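PDB 1RLK: peptidyl-tRNA hydrolase from Thermoplasma acidophilum, which probably hydrolyses peptidyl-tRNAs that drop off the ribosome during protein synthesis, splitting the ester to release the N-acyl-amino acid and the tRNA. Local coordinates for residues A[13-18]-A[93-98]; A[32-37]-A[75-80]. One frame throughout, in Å; residues are numbered along the deposited sequence.

Interaction 1. Residues A[13-18]-A[93-98]; sequences LDMGKG and TITCIG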
loop_
_atom_site.group_PDB
_atom_site.type_symbol
_atom_site.label_atom_id
_atom_site.label_comp_id
_atom_site.label_asym_id
_atom_site.label_seq_id
_atom_site.Cartn_x
_atom_site.Cartn_y
_atom_site.Cartn_z
ATOM N N LEU A 13 -12.203 -4.053 9.407
ATOM C CA LEU A 13 -13.293 -3.374 8.701
ATOM C C LEU A 13 -14.369 -4.290 8.112
ATOM O O LEU A 13 -15.341 -3.803 7.545
ATOM C CB LEU A 13 -12.715 -2.497 7.587
ATOM C CG LEU A 13 -11.935 -1.274 8.048
ATOM C CD1 LEU A 13 -11.434 -0.535 6.814
ATOM C CD2 LEU A 13 -12.773 -0.357 8.933
ATOM N N ASP A 14 -14.196 -5.601 8.200
ATOM C CA ASP A 14 -15.239 -6.537 7.753
ATOM C C ASP A 14 -15.407 -6.449 6.221
ATOM O O ASP A 14 -16.506 -6.590 5.678
ATOM C CB ASP A 14 -16.544 -6.256 8.534
ATOM C CG ASP A 14 -17.692 -7.148 8.135
ATOM O OD1 ASP A 14 -17.606 -8.383 8.337
ATOM O OD2 ASP A 14 -18.733 -6.680 7.620
ATOM N N MET A 15 -14.293 -6.222 5.525
ATOM C CA MET A 15 -14.317 -6.121 4.064
ATOM C C MET A 15 -14.365 -7.502 3.398
ATOM O O MET A 15 -13.614 -8.405 3.767
ATOM C CB MET A 15 -13.112 -5.329 3.563
ATOM C CG MET A 15 -13.159 -3.862 3.969
ATOM S SD MET A 15 -11.866 -2.861 3.256
ATOM C CE MET A 15 -10.410 -3.437 4.154
ATOM N N GLY A 16 -15.249 -7.650 2.414
ATOM C CA GLY A 16 -15.325 -8.869 1.630
ATOM C C GLY A 16 -14.136 -9.026 0.693
ATOM O O GLY A 16 -13.367 -8.097 0.497
ATOM N N LYS A 17 -14.006 -10.209 0.107
ATOM C CA LYS A 17 -12.904 -10.548 -0.800
ATOM C C LYS A 17 -12.773 -9.566 -1.959
ATOM O O LYS A 17 -11.678 -9.177 -2.318
ATOM C CB LYS A 17 -13.126 -11.955 -1.384
ATOM C CG LYS A 17 -12.080 -12.972 -1.008
ATOM C CD LYS A 17 -12.483 -14.395 -1.462
ATOM C CE LYS A 17 -12.855 -15.299 -0.271
ATOM N NZ LYS A 17 -13.665 -16.488 -0.698
ATOM N N GLY A 18 -13.896 -9.216 -2.566
ATOM C CA GLY A 18 -13.921 -8.295 -3.687
ATOM C C GLY A 18 -13.551 -6.870 -3.312
ATOM O O GLY A 18 -12.797 -6.214 -4.017
ATOM N N THR A 93 -13.633 5.876 4.743
ATOM C CA THR A 93 -12.772 5.174 5.697
ATOM C C THR A 93 -11.442 4.766 5.091
ATOM O O THR A 93 -11.394 4.375 3.918
ATOM C CB THR A 93 -13.472 3.925 6.188
ATOM O OG1 THR A 93 -14.731 4.286 6.751
ATOM C CG2 THR A 93 -12.701 3.290 7.324
ATOM N N ILE A 94 -10.379 4.852 5.901
ATOM C CA ILE A 94 -9.044 4.382 5.527
ATOM C C ILE A 94 -9.048 2.855 5.566
ATOM O O ILE A 94 -9.324 2.274 6.613
ATOM C CB ILE A 94 -7.966 4.947 6.476
ATOM C CG1 ILE A 94 -7.812 6.455 6.261
ATOM C CG2 ILE A 94 -6.649 4.248 6.253
ATOM C CD1 ILE A 94 -6.879 7.146 7.230
ATOM N N THR A 95 -8.757 2.231 4.419
ATOM C CA THR A 95 -8.840 0.774 4.241
ATOM C C THR A 95 -7.480 0.102 4.192
ATOM O O THR A 95 -7.335 -1.027 4.639
ATOM C CB THR A 95 -9.601 0.421 2.930
ATOM O OG1 THR A 95 -9.035 1.115 1.799
ATOM C CG2 THR A 95 -11.019 0.899 2.996
ATOM N N CYS A 96 -6.500 0.767 3.604
ATOM C CA CYS A 96 -5.196 0.175 3.380
ATOM C C CYS A 96 -4.156 1.225 3.050
ATOM O O CYS A 96 -4.477 2.402 2.909
ATOM C CB CYS A 96 -5.289 -0.863 2.255
ATOM S SG CYS A 96 -5.695 -0.174 0.639
ATOM N N ILE A 97 -2.895 0.813 2.966
ATOM C CA ILE A 97 -1.822 1.703 2.546
ATOM C C ILE A 97 -0.883 0.975 1.595
ATOM O O ILE A 97 -0.470 -0.154 1.865
ATOM C CB ILE A 97 -1.060 2.286 3.763
ATOM C CG1 ILE A 97 0.026 3.248 3.309
ATOM C CG2 ILE A 97 -0.451 1.194 4.629
ATOM C CD1 ILE A 97 0.657 4.023 4.458
ATOM N N GLY A 98 -0.582 1.599 0.467
ATOM C CA GLY A 98 0.389 1.069 -0.477
ATOM C C GLY A 98 1.773 1.649 -0.252
ATOM O O GLY A 98 1.915 2.818 0.144
#
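Leu13 and Met15 rest against Thr93, Ile94 and Thr95, bringing the connection between strand 3-10 and helix 17-38 of this PTH2-family alpha/beta fold against the start of strand 94-103, a central strand of the mixed four-stranded sheet. Gly16, just beyond Met15, is the N-cap residue of helix 17-38, so the packed turn leads directly into that helix. The contact is made by van der Waals packing, and no hydrogen bond crosses it. The two methyls of Leu13 part: CD2 meets Thr93 CG2 tip to tip at 4.0 Å, while CD1 sits over the backbone, 3.5 Å from Ile94 O and 3.9 Å from Thr95 CA. Met15 approaches Thr95 at about a right angle, its SD 3.9 Å from Thr95 CG2. A bend at chi3 (-71°) places CE 4.1 Å from Thr95 CB, and the same methionine also lies on Val9, Ile20 and Gln23.

Several polar atoms here have partners outside the two segments. Ile94 O accepts from Arg10 NH1, and Thr93 N bonds to Asp83 OD1. Thr95 divides its two branches between these kinds of contact: OG1, between the backbone N and the carbonyl carbon (chi1 52°), is hydrogen-bonded to Gln23 OE1, whereas CG2 lies 4.1 Å from Leu13 CD1.

Interaction 2. Residues A[32-37]-A[75-80]; sequences AIRSMK and GIVNEI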
loop_
_atom_site.group_PDB
_atom_site.type_symbol
_atom_site.label_atom_id
_atom_site.label_comp_id
_atom_site.label_asym_id
_atom_site.label_seq_id
_atom_site.Cartn_x
_atom_site.Cartn_y
_atom_site.Cartn_z
ATOM N N ALA A 32 1.931 3.253 -8.142
ATOM C CA ALA A 32 2.628 2.939 -9.387
ATOM C C ALA A 32 2.768 4.183 -10.261
ATOM O O ALA A 32 3.828 4.448 -10.788
ATOM C CB ALA A 32 1.896 1.815 -10.153
ATOM N N ILE A 33 1.683 4.934 -10.397
ATOM C CA ILE A 33 1.672 6.152 -11.198
ATOM C C ILE A 33 2.575 7.228 -10.596
ATOM O O ILE A 33 3.352 7.836 -11.314
ATOM C CB ILE A 33 0.217 6.652 -11.412
ATOM C CG1 ILE A 33 -0.488 5.703 -12.390
ATOM C CG2 ILE A 33 0.209 8.094 -11.940
ATOM C CD1 ILE A 33 -1.924 6.038 -12.701
ATOM N N ARG A 34 2.487 7.460 -9.290
ATOM C CA ARG A 34 3.399 8.393 -8.630
ATOM C C ARG A 34 4.865 7.962 -8.826
ATOM O O ARG A 34 5.736 8.783 -9.133
ATOM C CB ARG A 34 3.054 8.509 -7.146
ATOM C CG ARG A 34 4.032 9.371 -6.351
ATOM C CD ARG A 34 3.542 9.815 -5.000
ATOM N NE ARG A 34 2.153 10.285 -5.024
ATOM C CZ ARG A 34 1.178 9.859 -4.215
ATOM N NH1 ARG A 34 1.407 8.923 -3.283
ATOM N NH2 ARG A 34 -0.048 10.366 -4.352
ATOM N N SER A 35 5.133 6.663 -8.686
ATOM C CA SER A 35 6.502 6.154 -8.787
ATOM C C SER A 35 7.026 6.281 -10.210
ATOM O O SER A 35 8.215 6.502 -10.429
ATOM C CB SER A 35 6.590 4.711 -8.308
ATOM O OG SER A 35 6.369 4.631 -6.912
ATOM N N MET A 36 6.129 6.165 -11.180
ATOM C CA MET A 36 6.481 6.372 -12.583
ATOM C C MET A 36 6.949 7.810 -12.827
ATOM O O MET A 36 7.835 8.052 -13.646
ATOM C CB MET A 36 5.275 6.051 -13.470
ATOM C CG MET A 36 5.595 5.894 -14.938
ATOM S SD MET A 36 4.185 5.376 -15.979
ATOM C CE MET A 36 2.804 5.705 -14.942
ATOM N N LYS A 37 6.346 8.745 -12.107
ATOM C CA LYS A 37 6.693 10.162 -12.203
ATOM C C LYS A 37 8.024 10.507 -11.501
ATOM O O LYS A 37 8.922 11.084 -12.122
ATOM C CB LYS A 37 5.551 11.026 -11.641
ATOM C CG LYS A 37 4.264 10.967 -12.473
ATOM C CD LYS A 37 3.201 11.986 -11.992
ATOM C CE LYS A 37 1.823 11.763 -12.633
ATOM N NZ LYS A 37 0.691 12.023 -11.669
ATOM N N GLY A 75 11.593 7.797 3.084
ATOM C CA GLY A 75 11.448 8.391 1.773
ATOM C C GLY A 75 10.850 7.429 0.772
ATOM O O GLY A 75 11.190 7.462 -0.412
ATOM N N ILE A 76 9.978 6.556 1.259
ATOM C CA ILE A 76 9.337 5.556 0.418
ATOM C C ILE A 76 7.968 6.067 -0.015
ATOM O O ILE A 76 7.160 6.530 0.810
ATOM C CB ILE A 76 9.221 4.209 1.166
ATOM C CG1 ILE A 76 10.624 3.622 1.408
ATOM C CG2 ILE A 76 8.359 3.219 0.372
ATOM C CD1 ILE A 76 10.671 2.467 2.412
ATOM N N VAL A 77 7.706 5.955 -1.312
ATOM C CA VAL A 77 6.383 6.277 -1.859
ATOM C C VAL A 77 5.318 5.474 -1.147
ATOM O O VAL A 77 5.443 4.255 -0.978
ATOM C CB VAL A 77 6.308 5.985 -3.380
ATOM C CG1 VAL A 77 4.854 6.097 -3.892
ATOM C CG2 VAL A 77 7.242 6.913 -4.145
ATOM N N ASN A 78 4.257 6.153 -0.722
ATOM C CA ASN A 78 3.150 5.491 -0.043
ATOM C C ASN A 78 1.844 6.223 -0.243
ATOM O O ASN A 78 1.834 7.450 -0.432
ATOM C CB ASN A 78 3.451 5.355 1.449
ATOM C CG ASN A 78 3.516 6.705 2.163
ATOM O OD1 ASN A 78 2.524 7.151 2.739
ATOM N ND2 ASN A 78 4.689 7.351 2.130
ATOM N N GLU A 79 0.741 5.484 -0.199
ATOM C CA GLU A 79 -0.576 6.079 -0.359
ATOM C C GLU A 79 -1.554 5.414 0.572
ATOM O O GLU A 79 -1.787 4.200 0.478
ATOM C CB GLU A 79 -1.061 5.922 -1.800
ATOM C CG GLU A 79 -2.422 6.541 -2.061
ATOM C CD GLU A 79 -2.402 8.064 -2.143
ATOM O OE1 GLU A 79 -1.300 8.700 -2.150
ATOM O OE2 GLU A 79 -3.513 8.611 -2.236
ATOM N N ILE A 80 -2.119 6.207 1.480
ATOM C CA ILE A 80 -3.249 5.796 2.273
ATOM C C ILE A 80 -4.500 5.831 1.394
ATOM O O ILE A 80 -4.762 6.818 0.708
ATOM C CB ILE A 80 -3.401 6.718 3.502
ATOM C CG1 ILE A 80 -2.367 6.313 4.554
ATOM C CG2 ILE A 80 -4.818 6.646 4.072
ATOM C CD1 ILE A 80 -2.230 7.283 5.693
HETATM O O HOH W 1 4.318 9.029 -1.620
#
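Arg34 reaches from helix 17-38 to Glu79 on the edge strand 78-82, a helix-on-sheet contact of the PTH2 alpha/beta fold in which a salt bridge borders a small apolar patch. The guanidinium grips the carboxylate end-on, with both terminal nitrogens on one oxygen: NH1 to Glu79 OE1 is 2.9 Å and NH2 to the same OE1 is 3.0 Å. OE1 lies in the guanidinium plane, but the two flat groups are turned 46° apart, and both nitrogens reach OE1 from the same face of the carboxylate. NH1 comes on the anti side and NH2 from above the plane, with N-H...O angles of 149° and 144°. Such a pairing would be expected to stabilise both charges.

NH1 also makes a weak bond to water 1, which accepts a firmer one from Asn78 N at 3.0 Å and so links helix to strand. The Asn78 amide is bonded elsewhere: ND2 donates to Ile76 O at 2.9 Å and also to Asp72 OD1, while OD1 accepts from Lys68 NZ.

Val77 fills the apolar side. Its CG1, anti to the backbone N, lies 4.1 Å from Arg34 CD, where the two side chains cross obliquely, with Arg34 CG close by. Ser35 OG is hydrogen-bonded within its own helix to Cys31 O, and touches Val77 through packing, with CG1 and CG2 each 3.7 Å from that oxygen.

How the interactions relate
Both contacts set helix 17-38 or its lead-in against neighbouring strands of one sheet, on opposite sides of the chain's centre, with their own centres about 19 Å apart. Interaction 1 lies at the surface, where the approach to the helix meets the start of strand 94-103; interaction 2, partly buried, joins a later turn to strand 78-82 at the sheet edge. The first is carried by methyl groups and sulphur, whereas the second joins a salt bridge and a bridging water to packing on a valine. Residues 75-80 fall within the loop closed by interaction 1, and the strands join directly: Gly98 N probably donates to Glu79 O at 2.9 Å.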